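Side-chain contact in alpha-fucosidase (Bifidobacterium bifidum, PDB 2EAB), which probably removes alpha-1,2-linked L-fucose from glycans by hydrolysis, this chain being the catalytic part of a longer calcium-binding protein: residues D556-G561 against S633-L638. Sequence-based numbering, arbitrary orientation.
Sequences DRLTTG and SCAKSL
Leu558 meets Leu638 where the start of a strand in a small three-stranded antiparallel sheet packs on the short helix 632-639. Both belong to the glycoside hydrolase family 95 catalytic domain, built round an (alpha/alpha)6 barrel. The contact centre is about 30 Å from the chain centre, away from the known calcium sites. The two leucine side chains cross at a slant. CG of Leu558 lies 3.8 Å from CB of Leu638, and the two CD1 methyls approach to 3.9 Å. Leu558 CG sits beside its backbone N (chi1 -68°), which brings CG and CD1 against Leu638. CD1 of Leu558 also reaches along the helix to CB of Ala635, at 4.4 Å. Trp615, from a loop, touches both leucines, while Val543 of helix 525-546 packs on Ala635. Cys634 ties the helix to Cys610 by a disulfide.

Next to this patch, the backbone N of Leu558 donates to O of Leu638 at 3.0 Å. The bond is bent (144° at the hydrogen), and the donor stands above the carbonyl plane. CB of Arg557 lies 3.3 Å from the same oxygen. From CB the Arg557 chain turns away (chi1 49°) and carries the guanidinium to a salt bridge with Glu643 and hydrogen bonds to the backbone oxygens of Ser554, Leu639 and Lys640. A water donates to O of Leu638, at 3.0 Å, and to O of Asp556, at 3.1 Å.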
loop_
_atom_site.group_PDB
_atom_site.type_symbol
_atom_site.label_atom_id
_atom_site.label_comp_id
_atom_site.label_asym_id
_atom_site.label_seq_id
_atom_site.Cartn_x
_atom_site.Cartn_y
_atom_site.Cartn_z
ATOM N N ASP A 556 21.440 -20.501 20.451
ATOM C CA ASP A 556 22.120 -19.441 21.180
ATOM C C ASP A 556 21.900 -18.109 20.474
ATOM O O ASP A 556 22.633 -17.756 19.551
ATOM C CB ASP A 556 23.618 -19.762 21.292
ATOM C CG ASP A 556 24.357 -18.829 22.243
ATOM O OD1 ASP A 556 23.759 -17.855 22.750
ATOM O OD2 ASP A 556 25.556 -19.083 22.490
ATOM N N ARG A 557 20.880 -17.377 20.913
ATOM C CA ARG A 557 20.491 -16.117 20.277
ATOM C C ARG A 557 19.452 -15.415 21.127
ATOM O O ARG A 557 18.809 -16.040 21.969
ATOM C CB ARG A 557 19.913 -16.358 18.869
ATOM C CG ARG A 557 18.843 -17.455 18.804
ATOM C CD ARG A 557 18.022 -17.411 17.516
ATOM N NE ARG A 557 18.816 -17.467 16.288
ATOM C CZ ARG A 557 19.309 -18.581 15.752
ATOM N NH1 ARG A 557 19.134 -19.760 16.346
ATOM N NH2 ARG A 557 20.002 -18.509 14.626
ATOM N N LEU A 558 19.290 -14.114 20.908
ATOM C CA LEU A 558 18.070 -13.438 21.332
ATOM C C LEU A 558 16.966 -13.788 20.352
ATOM O O LEU A 558 17.208 -13.872 19.146
ATOM C CB LEU A 558 18.241 -11.918 21.352
ATOM C CG LEU A 558 19.173 -11.293 22.387
ATOM C CD1 LEU A 558 19.227 -9.787 22.173
ATOM C CD2 LEU A 558 18.726 -11.618 23.810
ATOM N N THR A 559 15.759 -13.995 20.869
ATOM C CA THR A 559 14.571 -14.062 20.027
ATOM C C THR A 559 13.526 -13.098 20.567
ATOM O O THR A 559 13.711 -12.476 21.616
ATOM C CB THR A 559 13.939 -15.474 19.977
ATOM O OG1 THR A 559 13.435 -15.809 21.274
ATOM C CG2 THR A 559 14.932 -16.533 19.493
ATOM N N THR A 560 12.415 -12.998 19.847
ATOM C CA THR A 560 11.304 -12.156 20.268
ATOM C C THR A 560 10.327 -12.886 21.192
ATOM O O THR A 560 9.252 -12.367 21.491
ATOM C CB THR A 560 10.528 -11.631 19.051
ATOM O OG1 THR A 560 10.138 -12.739 18.230
ATOM C CG2 THR A 560 11.387 -10.688 18.230
ATOM N N GLY A 561 10.693 -14.076 21.661
ATOM C CA GLY A 561 9.803 -14.840 22.533
ATOM C C GLY A 561 8.650 -15.447 21.761
ATOM O O GLY A 561 8.761 -15.707 20.557
ATOM N N SER A 633 23.262 -2.017 18.466
ATOM C CA SER A 633 24.248 -2.845 17.758
ATOM C C SER A 633 24.387 -4.226 18.392
ATOM O O SER A 633 24.468 -5.237 17.690
ATOM C CB SER A 633 25.618 -2.164 17.715
ATOM O OG SER A 633 25.563 -0.956 16.975
ATOM N N CYS A 634 24.416 -4.264 19.722
ATOM C CA CYS A 634 24.526 -5.523 20.439
ATOM C C CYS A 634 23.304 -6.403 20.178
ATOM O O CYS A 634 23.439 -7.550 19.756
ATOM C CB CYS A 634 24.712 -5.275 21.932
ATOM S SG CYS A 634 24.755 -6.800 22.893
ATOM N N ALA A 635 22.113 -5.850 20.399
ATOM C CA ALA A 635 20.870 -6.595 20.197
ATOM C C ALA A 635 20.785 -7.146 18.772
ATOM O O ALA A 635 20.477 -8.321 18.568
ATOM C CB ALA A 635 19.659 -5.719 20.510
ATOM N N LYS A 636 21.091 -6.299 17.792
ATOM C CA LYS A 636 21.025 -6.686 16.384
ATOM C C LYS A 636 21.951 -7.870 16.089
ATOM O O LYS A 636 21.576 -8.800 15.369
ATOM C CB LYS A 636 21.392 -5.489 15.505
ATOM C CG LYS A 636 21.433 -5.766 14.017
ATOM C CD LYS A 636 21.661 -4.481 13.246
ATOM C CE LYS A 636 22.025 -4.754 11.802
ATOM N NZ LYS A 636 23.416 -5.253 11.665
ATOM N N SER A 637 23.153 -7.836 16.667
ATOM C CA SER A 637 24.165 -8.869 16.432
ATOM C C SER A 637 23.800 -10.222 17.043
ATOM O O SER A 637 24.374 -11.244 16.667
ATOM C CB SER A 637 25.530 -8.416 16.969
ATOM O OG SER A 637 25.608 -8.547 18.378
ATOM N N LEU A 638 22.862 -10.224 17.987
ATOM C CA LEU A 638 22.510 -11.439 18.720
ATOM C C LEU A 638 21.307 -12.183 18.162
ATOM O O LEU A 638 21.009 -13.295 18.601
ATOM C CB LEU A 638 22.285 -11.124 20.197
ATOM C CG LEU A 638 23.510 -10.670 20.990
ATOM C CD1 LEU A 638 23.072 -10.155 22.347
ATOM C CD2 LEU A 638 24.538 -11.789 21.135
HETATM O O HOH W 1 23.534 -14.815 19.060
#